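Local coordinates for prolyl 4-hydroxylase (Paramecium bursaria Chlorella virus 1, PDB 5C5T), which probably hydroxylates proline residues in collagen-like chains as a metal- and 2-oxoglutarate-dependent dioxygenase, at residues Ala127-Lys130 against Tyr134-His137; His138-Asp143 against Leu154-Val159; Thr172-Leu177 against Ile189-Ala194; Ile48-Leu53 against Pro183-Ser188. All coordinates share one frame; numbering follows the deposited sequence.

Interaction 1: Ala127-Lys130 against Tyr134-His137; sequences ARYK and YYYH. With AKG (2-oxoglutaric acid), chain C.
Tyr129 and Tyr134 come nearest in the backbone, their CA atoms 6.7 Å apart, and no hydrogen bond joins Ala127-Lys130 to Tyr134-His137, which lie on strands of two different sheets. The contact therefore rests on the Tyr129 ring, whose CD1-CE1 side lies along the main chain of the other strand. Tyr129 CD1 stands 3.6 Å from Tyr134 N, which sits at the ring edge close to its plane, and Tyr129 CE1 is 3.7 Å from Tyr134 C. At the far end Tyr129 OH reaches Tyr135 CB at 3.6 Å. These residues line the 2-oxoglutarate pocket in the double-stranded beta-helix fold of the Fe(II)/2-oxoglutarate oxygenases. Tyr129 OH lies 2.7 Å from O3 of the 2-oxoglutarate C5 carboxylate, a weak hydrogen bond whose proton has another acceptor within reach; Lys217 and Thr172 also hydrogen-bond the ligand. With CG anti to the carbonyl carbon (chi1 -57°), the Tyr129 ring is carried across toward Tyr134 and the ligand. Tyr135 turns the other way, CG anti to its own N (chi1 -163°), and its ring reaches the opposite end of the ligand, CE2 lying 3.5 Å from 2-oxoglutarate C1; the same ring stacks on His138.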
# COMPACT_ATOMS: atom_id res chain seq x y z
N ALA A 127 4.10 -8.43 -0.71
CA ALA A 127 3.29 -9.34 -1.46
C ALA A 127 3.78 -9.47 -2.89
O ALA A 127 4.31 -8.51 -3.45
CB ALA A 127 1.80 -8.85 -1.50
N ARG A 128 3.53 -10.63 -3.48
CA ARG A 128 3.98 -10.95 -4.83
C ARG A 128 2.85 -11.52 -5.67
O ARG A 128 2.05 -12.33 -5.19
CB ARG A 128 5.14 -11.95 -4.80
CG ARG A 128 5.60 -12.43 -6.22
CD ARG A 128 7.00 -13.06 -6.13
NE ARG A 128 7.54 -13.47 -7.43
CZ ARG A 128 7.34 -14.67 -7.96
NH1 ARG A 128 6.58 -15.55 -7.32
NH2 ARG A 128 7.89 -14.98 -9.13
N TYR A 129 2.82 -11.07 -6.92
CA TYR A 129 1.91 -11.53 -7.94
C TYR A 129 2.67 -12.17 -9.12
O TYR A 129 3.51 -11.51 -9.75
CB TYR A 129 1.10 -10.37 -8.51
CG TYR A 129 0.29 -9.56 -7.55
CD1 TYR A 129 -1.02 -9.88 -7.27
CD2 TYR A 129 0.84 -8.46 -6.93
CE1 TYR A 129 -1.77 -9.10 -6.39
CE2 TYR A 129 0.09 -7.66 -6.08
CZ TYR A 129 -1.21 -8.00 -5.81
OH TYR A 129 -1.94 -7.23 -4.96
N LYS A 130 2.36 -13.43 -9.37
CA LYS A 130 2.75 -14.11 -10.59
C LYS A 130 1.78 -13.84 -11.74
O LYS A 130 0.66 -13.36 -11.54
CB LYS A 130 2.81 -15.61 -10.33
CG LYS A 130 3.86 -16.00 -9.37
CD LYS A 130 3.84 -17.52 -9.15
CE LYS A 130 4.32 -18.26 -10.40
NZ LYS A 130 3.65 -19.59 -10.59
N TYR A 134 -3.79 -11.41 -9.01
CA TYR A 134 -4.52 -10.15 -8.95
C TYR A 134 -5.15 -10.02 -7.57
O TYR A 134 -5.11 -10.95 -6.80
CB TYR A 134 -5.62 -10.08 -10.01
CG TYR A 134 -6.70 -11.12 -9.87
CD1 TYR A 134 -6.52 -12.42 -10.38
CD2 TYR A 134 -7.87 -10.84 -9.17
CE1 TYR A 134 -7.50 -13.37 -10.26
CE2 TYR A 134 -8.85 -11.80 -9.04
CZ TYR A 134 -8.65 -13.06 -9.58
OH TYR A 134 -9.62 -14.03 -9.46
N TYR A 135 -5.71 -8.84 -7.29
CA TYR A 135 -6.42 -8.56 -6.01
C TYR A 135 -7.70 -7.81 -6.40
O TYR A 135 -7.63 -6.62 -6.72
CB TYR A 135 -5.54 -7.72 -5.05
CG TYR A 135 -5.97 -7.69 -3.58
CD1 TYR A 135 -7.25 -8.06 -3.17
CD2 TYR A 135 -5.06 -7.27 -2.62
CE1 TYR A 135 -7.61 -8.02 -1.83
CE2 TYR A 135 -5.41 -7.22 -1.28
CZ TYR A 135 -6.66 -7.63 -0.89
OH TYR A 135 -7.01 -7.57 0.45
N TYR A 136 -8.85 -8.49 -6.38
CA TYR A 136 -10.15 -7.90 -6.72
C TYR A 136 -10.48 -6.64 -5.91
O TYR A 136 -10.03 -6.52 -4.79
CB TYR A 136 -11.27 -8.90 -6.49
CG TYR A 136 -12.64 -8.50 -6.96
CD1 TYR A 136 -12.96 -8.49 -8.32
CD2 TYR A 136 -13.64 -8.19 -6.05
CE1 TYR A 136 -14.23 -8.13 -8.75
CE2 TYR A 136 -14.92 -7.84 -6.47
CZ TYR A 136 -15.21 -7.82 -7.83
OH TYR A 136 -16.47 -7.49 -8.28
N HIS A 137 -11.28 -5.73 -6.47
CA HIS A 137 -11.50 -4.44 -5.79
C HIS A 137 -12.05 -4.57 -4.37
O HIS A 137 -12.90 -5.39 -4.06
CB HIS A 137 -12.37 -3.50 -6.62
CG HIS A 137 -13.71 -4.02 -7.01
ND1 HIS A 137 -14.77 -4.13 -6.13
CD2 HIS A 137 -14.19 -4.43 -8.22
CE1 HIS A 137 -15.83 -4.59 -6.77
NE2 HIS A 137 -15.50 -4.77 -8.04
C1 AKG C . -3.46 -4.38 -1.03
O1 AKG C . -2.52 -5.20 -0.79
O2 AKG C . -4.29 -4.13 -0.12
C2 AKG C . -3.64 -3.82 -2.41
O5 AKG C . -4.69 -3.29 -2.67
C3 AKG C . -2.51 -3.94 -3.45
C4 AKG C . -2.83 -3.23 -4.73
C5 AKG C . -1.93 -3.65 -5.86
O3 AKG C . -1.38 -4.78 -5.85
O4 AKG C . -1.72 -2.84 -6.82

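Interaction 2: His138-Asp143 against Leu154-Val159; sequences HYDGDD and LATLMV. With ZN (zinc ion), chain D; AKG (2-oxoglutaric acid), chain C.
The carboxylate of Asp140 is gripped through both oxygens: OD1 binds the zinc ion at 2.0 Å, while OD2 accepts a hydrogen bond of 2.9 Å from Thr156 OG1. Thr156 donates to the anti lone pair of OD2, on the side away from OD1, and the two side chains meet at about a right angle. A second donor, Trp223 NE1, also binds OD2. The carboxylate is thus anchored at its outer oxygen by two second-shell groups, which should restrict its rotation and leave OD1 directed at the metal; OD2 itself lies 3.2 Å from the zinc ion, well beyond the OD1 bond. Thr156 supplies its hydroxyl from the middle of strand 153-160, OG1 anti to the carbonyl carbon (chi1 -53°). His138 NE2 is a further ligand, 2.1 Å from the zinc ion, and the hydrogen bond from His138 ND1 to Tyr136 O, together with the metal bond, holds the rotation of its ring. 2-Oxoglutarate chelates the same ion through O2 at 2.1 Å and the keto oxygen O5 at 2.2 Å. Farther along the strand Met158, extended until it bends at chi3 (57°), sets SD 3.9 Å from the ligand's C4. With His207 completing the protein ligands, this is the facial triad of two histidines and one carboxylate found in the Fe(II)/2-oxoglutarate dioxygenases, here holding zinc.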
# COMPACT_ATOMS: atom_id res chain seq x y z
N HIS A 138 -11.51 -3.73 -3.51
CA HIS A 138 -11.82 -3.78 -2.10
C HIS A 138 -11.47 -2.42 -1.47
O HIS A 138 -10.85 -1.55 -2.11
CB HIS A 138 -11.03 -4.90 -1.43
CG HIS A 138 -9.56 -4.70 -1.56
ND1 HIS A 138 -8.84 -5.00 -2.71
CD2 HIS A 138 -8.67 -4.21 -0.68
CE1 HIS A 138 -7.59 -4.64 -2.54
NE2 HIS A 138 -7.45 -4.15 -1.31
N TYR A 139 -11.85 -2.27 -0.21
CA TYR A 139 -11.29 -1.21 0.66
C TYR A 139 -10.28 -1.80 1.65
O TYR A 139 -10.39 -2.95 2.04
CB TYR A 139 -12.40 -0.53 1.45
CG TYR A 139 -13.62 -0.17 0.63
CD1 TYR A 139 -13.61 0.95 -0.20
CD2 TYR A 139 -14.80 -0.91 0.71
CE1 TYR A 139 -14.69 1.31 -0.89
CE2 TYR A 139 -15.91 -0.55 -0.03
CZ TYR A 139 -15.83 0.56 -0.83
OH TYR A 139 -16.90 0.97 -1.58
N ASP A 140 -9.33 -1.00 2.10
CA ASP A 140 -8.30 -1.50 3.03
C ASP A 140 -8.74 -1.42 4.50
O ASP A 140 -8.02 -1.86 5.38
CB ASP A 140 -6.97 -0.76 2.82
CG ASP A 140 -6.15 -1.29 1.64
OD1 ASP A 140 -6.58 -2.28 0.99
OD2 ASP A 140 -5.06 -0.72 1.37
N GLY A 141 -9.93 -0.91 4.75
CA GLY A 141 -10.47 -0.88 6.09
C GLY A 141 -11.83 -1.54 6.14
O GLY A 141 -12.36 -2.00 5.13
N ASP A 142 -12.40 -1.54 7.34
CA ASP A 142 -13.70 -2.08 7.64
C ASP A 142 -14.86 -1.12 7.29
O ASP A 142 -14.92 0.02 7.80
CB ASP A 142 -13.73 -2.43 9.13
CG ASP A 142 -13.33 -3.85 9.41
OD1 ASP A 142 -12.35 -4.35 8.80
OD2 ASP A 142 -14.02 -4.46 10.26
N ASP A 143 -15.79 -1.56 6.45
CA ASP A 143 -16.94 -0.71 6.16
C ASP A 143 -17.87 -0.63 7.38
O ASP A 143 -18.45 -1.62 7.82
CB ASP A 143 -17.71 -1.21 4.92
CG ASP A 143 -18.73 -0.20 4.41
OD1 ASP A 143 -18.76 0.96 4.88
OD2 ASP A 143 -19.51 -0.56 3.50
N LEU A 154 -6.39 3.83 8.66
CA LEU A 154 -6.69 5.18 8.16
C LEU A 154 -6.09 5.51 6.80
O LEU A 154 -6.65 6.34 6.07
CB LEU A 154 -6.24 6.20 9.17
CG LEU A 154 -6.81 6.06 10.57
CD1 LEU A 154 -6.20 7.09 11.45
CD2 LEU A 154 -8.28 6.25 10.59
N ALA A 155 -4.98 4.88 6.47
CA ALA A 155 -4.27 5.19 5.25
C ALA A 155 -3.33 4.05 4.89
O ALA A 155 -2.99 3.17 5.73
CB ALA A 155 -3.51 6.53 5.39
N THR A 156 -2.90 4.08 3.64
CA THR A 156 -1.97 3.11 3.07
C THR A 156 -0.82 3.79 2.35
O THR A 156 -1.06 4.67 1.56
CB THR A 156 -2.68 2.21 2.03
OG1 THR A 156 -3.87 1.58 2.57
CG2 THR A 156 -1.74 1.13 1.44
N LEU A 157 0.42 3.34 2.60
CA LEU A 157 1.58 3.72 1.80
C LEU A 157 2.10 2.41 1.18
O LEU A 157 2.53 1.51 1.87
CB LEU A 157 2.60 4.48 2.61
CG LEU A 157 3.67 5.11 1.70
CD1 LEU A 157 4.17 6.49 2.13
CD2 LEU A 157 4.80 4.12 1.54
N MET A 158 2.00 2.33 -0.13
CA MET A 158 2.38 1.12 -0.85
C MET A 158 3.57 1.46 -1.78
O MET A 158 3.54 2.47 -2.53
CB MET A 158 1.23 0.55 -1.69
CG MET A 158 1.59 -0.71 -2.47
SD MET A 158 0.31 -1.28 -3.61
CE MET A 158 0.08 0.16 -4.62
N VAL A 159 4.62 0.64 -1.71
CA VAL A 159 5.80 0.83 -2.57
C VAL A 159 5.88 -0.28 -3.58
O VAL A 159 5.78 -1.45 -3.21
CB VAL A 159 7.11 0.85 -1.75
CG1 VAL A 159 8.26 1.31 -2.65
CG2 VAL A 159 7.00 1.68 -0.56
ZN ZN D . -5.86 -2.88 -0.80
C1 AKG C . -3.46 -4.38 -1.03
O1 AKG C . -2.52 -5.20 -0.79
O2 AKG C . -4.29 -4.13 -0.12
C2 AKG C . -3.64 -3.82 -2.41
O5 AKG C . -4.69 -3.29 -2.67
C3 AKG C . -2.51 -3.94 -3.45
C4 AKG C . -2.83 -3.23 -4.73
C5 AKG C . -1.93 -3.65 -5.86
O3 AKG C . -1.38 -4.78 -5.85
O4 AKG C . -1.72 -2.84 -6.82

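Interaction 3: Thr172-Leu177 against Ile189-Ala194; sequences TDFPTL and IFFWVA. With AKG (2-oxoglutaric acid), chain C.
The space between the two sheets of the double-stranded beta-helix, beside the 2-oxoglutarate pocket, holds this contact: strand 172-174 belongs to one sheet, strand 188-192 to the other. The backbones stay well apart, 10.2 Å at the closest CA pair, Phe174 and Phe191, so side chains alone bridge the gap. Phe174 meets Phe191 in a T-shaped (edge-to-face) stack, the edge of Phe174 directed at a face of Phe191. The evidence is a centroid separation of 5.3 Å and an interplanar angle of 78°. Phe174 CZ comes within 3.7 Å of Phe191 CD1, and Phe174 CE1 lies over the CG side of that face, displaced toward the rim rather than above the ring centre. Phe191 holds CG between its backbone N and carbonyl carbon (chi1 56°), the orientation that offers this face to Phe174. Ile189, two residues earlier on the same strand, adds its CG2 branch 4.3 Å from Phe174 CZ. All three side chains are buried, and the contact between them is wholly apolar. Phe191 also packs against Asp140 and His207, both zinc ligands, so the aromatic pair extends from the space between the sheets to the metal site. At the start of strand 172-174, Thr172 OG1 donates a hydrogen bond of 2.7 Å to O4 of 2-oxoglutarate, and Tyr160 OH is a further hydrogen-bonding partner of this hydroxyl. Aromatic packing between facing sheets, next to a residue that binds the C5 carboxylate of the cosubstrate, suits the jelly-roll core of a 2-oxoglutarate oxygenase.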
# COMPACT_ATOMS: atom_id res chain seq x y z
N THR A 172 -2.42 -0.58 -10.41
CA THR A 172 -3.28 -0.33 -9.25
C THR A 172 -4.42 0.53 -9.75
O THR A 172 -4.18 1.62 -10.25
CB THR A 172 -2.55 0.37 -8.11
OG1 THR A 172 -1.36 -0.34 -7.79
CG2 THR A 172 -3.43 0.49 -6.87
N ASP A 173 -5.65 0.02 -9.63
CA ASP A 173 -6.82 0.66 -10.16
C ASP A 173 -7.61 1.35 -9.03
O ASP A 173 -7.85 0.75 -7.97
CB ASP A 173 -7.69 -0.37 -10.90
CG ASP A 173 -8.83 0.24 -11.70
OD1 ASP A 173 -8.77 1.43 -12.05
OD2 ASP A 173 -9.82 -0.46 -11.96
N PHE A 174 -7.97 2.62 -9.25
CA PHE A 174 -8.92 3.32 -8.39
C PHE A 174 -10.12 3.65 -9.26
O PHE A 174 -10.21 4.74 -9.84
CB PHE A 174 -8.32 4.62 -7.78
CG PHE A 174 -7.14 4.39 -6.84
CD1 PHE A 174 -7.32 4.28 -5.48
CD2 PHE A 174 -5.85 4.37 -7.33
CE1 PHE A 174 -6.24 4.11 -4.64
CE2 PHE A 174 -4.77 4.19 -6.49
CZ PHE A 174 -4.98 4.06 -5.13
N PRO A 175 -11.08 2.70 -9.39
CA PRO A 175 -12.12 2.86 -10.40
C PRO A 175 -13.04 4.05 -10.19
O PRO A 175 -13.49 4.64 -11.18
CB PRO A 175 -12.91 1.54 -10.33
CG PRO A 175 -12.51 0.92 -9.07
CD PRO A 175 -11.12 1.39 -8.72
N THR A 176 -13.31 4.43 -8.94
CA THR A 176 -14.21 5.54 -8.66
C THR A 176 -13.51 6.86 -8.99
O THR A 176 -14.15 7.84 -9.36
CB THR A 176 -14.66 5.50 -7.22
OG1 THR A 176 -15.27 4.23 -6.99
CG2 THR A 176 -15.62 6.67 -6.88
N LEU A 177 -12.19 6.88 -8.93
CA LEU A 177 -11.46 8.07 -9.28
C LEU A 177 -11.04 8.07 -10.73
O LEU A 177 -10.45 9.05 -11.21
CB LEU A 177 -10.25 8.21 -8.37
CG LEU A 177 -10.52 8.38 -6.88
CD1 LEU A 177 -9.19 8.33 -6.12
CD2 LEU A 177 -11.26 9.66 -6.55
N ILE A 189 2.73 4.86 -3.71
CA ILE A 189 1.41 5.45 -3.78
C ILE A 189 0.90 5.50 -2.37
O ILE A 189 0.82 4.48 -1.69
CB ILE A 189 0.40 4.67 -4.65
CG1 ILE A 189 0.86 4.52 -6.11
CG2 ILE A 189 -0.92 5.37 -4.64
CD1 ILE A 189 0.98 5.83 -6.88
N PHE A 190 0.58 6.70 -1.91
CA PHE A 190 -0.13 6.94 -0.64
C PHE A 190 -1.64 7.17 -0.90
O PHE A 190 -2.02 7.96 -1.78
CB PHE A 190 0.46 8.16 0.09
CG PHE A 190 -0.28 8.53 1.33
CD1 PHE A 190 0.02 7.92 2.53
CD2 PHE A 190 -1.31 9.43 1.29
CE1 PHE A 190 -0.67 8.25 3.69
CE2 PHE A 190 -2.03 9.77 2.45
CZ PHE A 190 -1.71 9.17 3.64
N PHE A 191 -2.53 6.53 -0.15
CA PHE A 191 -3.92 6.91 -0.25
C PHE A 191 -4.65 6.81 1.07
O PHE A 191 -4.37 5.96 1.91
CB PHE A 191 -4.68 6.08 -1.34
CG PHE A 191 -4.63 4.57 -1.15
CD1 PHE A 191 -3.60 3.81 -1.69
CD2 PHE A 191 -5.66 3.87 -0.47
CE1 PHE A 191 -3.58 2.43 -1.57
CE2 PHE A 191 -5.62 2.51 -0.31
CZ PHE A 191 -4.59 1.78 -0.90
N TRP A 192 -5.64 7.68 1.20
CA TRP A 192 -6.48 7.69 2.40
C TRP A 192 -7.50 6.56 2.37
O TRP A 192 -8.07 6.26 1.33
CB TRP A 192 -7.20 9.04 2.56
CG TRP A 192 -6.28 10.12 2.94
CD1 TRP A 192 -5.69 11.02 2.11
CD2 TRP A 192 -5.79 10.42 4.26
NE1 TRP A 192 -4.87 11.86 2.83
CE2 TRP A 192 -4.93 11.52 4.16
CE3 TRP A 192 -6.04 9.87 5.54
CZ2 TRP A 192 -4.28 12.08 5.27
CZ3 TRP A 192 -5.40 10.44 6.64
CH2 TRP A 192 -4.54 11.52 6.50
N VAL A 193 -7.66 5.90 3.50
CA VAL A 193 -8.59 4.76 3.65
C VAL A 193 -9.83 5.14 4.49
O VAL A 193 -10.96 4.78 4.16
CB VAL A 193 -7.85 3.54 4.26
CG1 VAL A 193 -8.85 2.36 4.55
CG2 VAL A 193 -6.78 3.02 3.33
N ALA A 194 -9.61 5.87 5.58
CA ALA A 194 -10.70 6.25 6.47
C ALA A 194 -10.42 7.60 7.15
O ALA A 194 -9.29 8.08 7.21
CB ALA A 194 -10.96 5.15 7.55
C1 AKG C . -3.46 -4.38 -1.03
O1 AKG C . -2.52 -5.20 -0.79
O2 AKG C . -4.29 -4.13 -0.12
C2 AKG C . -3.64 -3.82 -2.41
O5 AKG C . -4.69 -3.29 -2.67
C3 AKG C . -2.51 -3.94 -3.45
C4 AKG C . -2.83 -3.23 -4.73
C5 AKG C . -1.93 -3.65 -5.86
O3 AKG C . -1.38 -4.78 -5.85
O4 AKG C . -1.72 -2.84 -6.82

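Interaction 4: Ile48-Leu53 against Pro183-Ser188; sequences IECDVL and PKKGTS
Helix 47-59 rests on a type II beta turn, Lys184 to Thr187, in the loop joining strands 179-181 and 188-192. The turn is closed by the bond from Thr187 N to Lys184 O at 3.0 Å, and its third position is Gly186, whose positive phi of 93° is the glycine conformation usual at this position of a type II turn. Cys50 points at this turn: its SG lies 3.6 Å from both Gly186 N and Gly186 CA, a packing contact of the sulfur with the glycine backbone. Lys185 reaches out from the turn to the helix, its CE 3.9 Å from Cys50 CB. The lysine chain is extended until its last torsion, where chi4 of 86° turns NZ toward Asp51. There Lys185 NZ donates a hydrogen bond of 2.7 Å to Asp51 OD1 within a salt bridge, arriving on the syn side but 26° out of the carboxylate plane. Lys185 NZ has a second acceptor, Leu161 O, so the ammonium group ties the helix both to the turn and to the chain just past strand 153-160. Gly186 and Thr187 pair by backbone bonds with Tyr160, and on the neighbouring face of the helix Leu53 packs against helix 96-109.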
# COMPACT_ATOMS: atom_id res chain seq x y z
N ILE A 48 18.28 -0.19 -5.58
CA ILE A 48 19.00 -1.27 -4.89
C ILE A 48 18.31 -1.55 -3.53
O ILE A 48 18.27 -2.72 -3.13
CB ILE A 48 20.50 -0.99 -4.76
CG1 ILE A 48 20.79 0.02 -3.70
CG2 ILE A 48 21.09 -0.59 -6.10
CD1 ILE A 48 21.13 -0.66 -2.42
N GLU A 49 17.70 -0.54 -2.87
CA GLU A 49 16.88 -0.76 -1.66
C GLU A 49 15.70 -1.69 -1.95
O GLU A 49 15.42 -2.59 -1.15
CB GLU A 49 16.37 0.57 -1.09
CG GLU A 49 17.45 1.38 -0.37
CD GLU A 49 17.04 2.80 -0.10
OE1 GLU A 49 16.04 3.30 -0.68
OE2 GLU A 49 17.73 3.44 0.73
N CYS A 50 14.98 -1.49 -3.08
CA CYS A 50 13.94 -2.43 -3.47
C CYS A 50 14.46 -3.86 -3.62
O CYS A 50 13.83 -4.82 -3.15
CB CYS A 50 13.25 -1.96 -4.75
SG CYS A 50 12.35 -0.39 -4.65
N ASP A 51 15.63 -4.02 -4.23
CA ASP A 51 16.15 -5.36 -4.47
C ASP A 51 16.55 -6.03 -3.16
O ASP A 51 16.32 -7.23 -2.99
CB ASP A 51 17.35 -5.32 -5.42
CG ASP A 51 16.96 -4.97 -6.86
OD1 ASP A 51 15.78 -5.11 -7.29
OD2 ASP A 51 17.90 -4.57 -7.57
N VAL A 52 17.12 -5.26 -2.24
CA VAL A 52 17.53 -5.80 -0.95
C VAL A 52 16.26 -6.31 -0.23
O VAL A 52 16.26 -7.38 0.38
CB VAL A 52 18.29 -4.74 -0.15
CG1 VAL A 52 18.46 -5.13 1.30
CG2 VAL A 52 19.66 -4.49 -0.81
N LEU A 53 15.17 -5.56 -0.34
CA LEU A 53 13.95 -5.95 0.36
C LEU A 53 13.34 -7.16 -0.29
O LEU A 53 12.92 -8.09 0.40
CB LEU A 53 12.94 -4.79 0.44
CG LEU A 53 11.63 -5.06 1.23
CD1 LEU A 53 11.92 -5.66 2.60
CD2 LEU A 53 10.76 -3.80 1.36
N PRO A 183 2.83 0.29 -12.15
CA PRO A 183 3.95 0.03 -11.25
C PRO A 183 5.24 0.51 -11.82
O PRO A 183 5.46 0.34 -13.04
CB PRO A 183 3.97 -1.48 -11.13
CG PRO A 183 2.56 -1.86 -11.26
CD PRO A 183 2.04 -0.94 -12.35
N LYS A 184 6.06 1.09 -10.96
CA LYS A 184 7.44 1.50 -11.30
C LYS A 184 8.32 1.25 -10.08
O LYS A 184 7.95 1.69 -9.00
CB LYS A 184 7.50 2.98 -11.68
CG LYS A 184 8.89 3.50 -12.11
CD LYS A 184 8.85 5.00 -12.43
CE LYS A 184 10.17 5.45 -13.08
NZ LYS A 184 10.29 6.96 -13.17
N LYS A 185 9.47 0.57 -10.24
CA LYS A 185 10.37 0.27 -9.15
C LYS A 185 10.73 1.52 -8.39
O LYS A 185 11.20 2.53 -8.95
CB LYS A 185 11.63 -0.42 -9.68
CG LYS A 185 12.52 -1.00 -8.63
CD LYS A 185 13.76 -1.63 -9.27
CE LYS A 185 14.42 -2.64 -8.42
NZ LYS A 185 13.74 -3.95 -8.64
N GLY A 186 10.46 1.46 -7.08
CA GLY A 186 10.79 2.52 -6.19
C GLY A 186 9.74 3.56 -5.92
O GLY A 186 9.93 4.37 -5.03
N THR A 187 8.69 3.58 -6.74
CA THR A 187 7.59 4.53 -6.62
C THR A 187 6.65 4.12 -5.52
O THR A 187 6.36 2.94 -5.38
CB THR A 187 6.81 4.62 -7.94
OG1 THR A 187 7.66 5.17 -8.99
CG2 THR A 187 5.55 5.44 -7.83
N SER A 188 6.20 5.09 -4.75
CA SER A 188 5.15 4.84 -3.75
C SER A 188 3.83 5.48 -4.18
O SER A 188 3.79 6.52 -4.88
CB SER A 188 5.54 5.35 -2.34
OG SER A 188 5.72 6.76 -2.33

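Interactions 1, 2 and 3 follow one another along the chain, and all touch the 2-oxoglutarate; interaction 4 spans the first two and alternates with the third. Strands 153-160 and 188-192, neighbours in the six-stranded sheet, join interactions 2 and 3, whose centres lie about 8 Å apart. Met158 O to Ile189 N and Leu154 O to Val193 N, each 2.8 Å, are probable hydrogen bonds between them. Interaction 1 is centred about 15 Å from each of those, and its strand 134-138 shares the five-stranded sheet with strand 172-174. Interaction 4 is centred about 20 Å from interactions 2 and 3; its Gly186 lies about 14 Å (nearest atoms) from 2-oxoglutarate, outside the site.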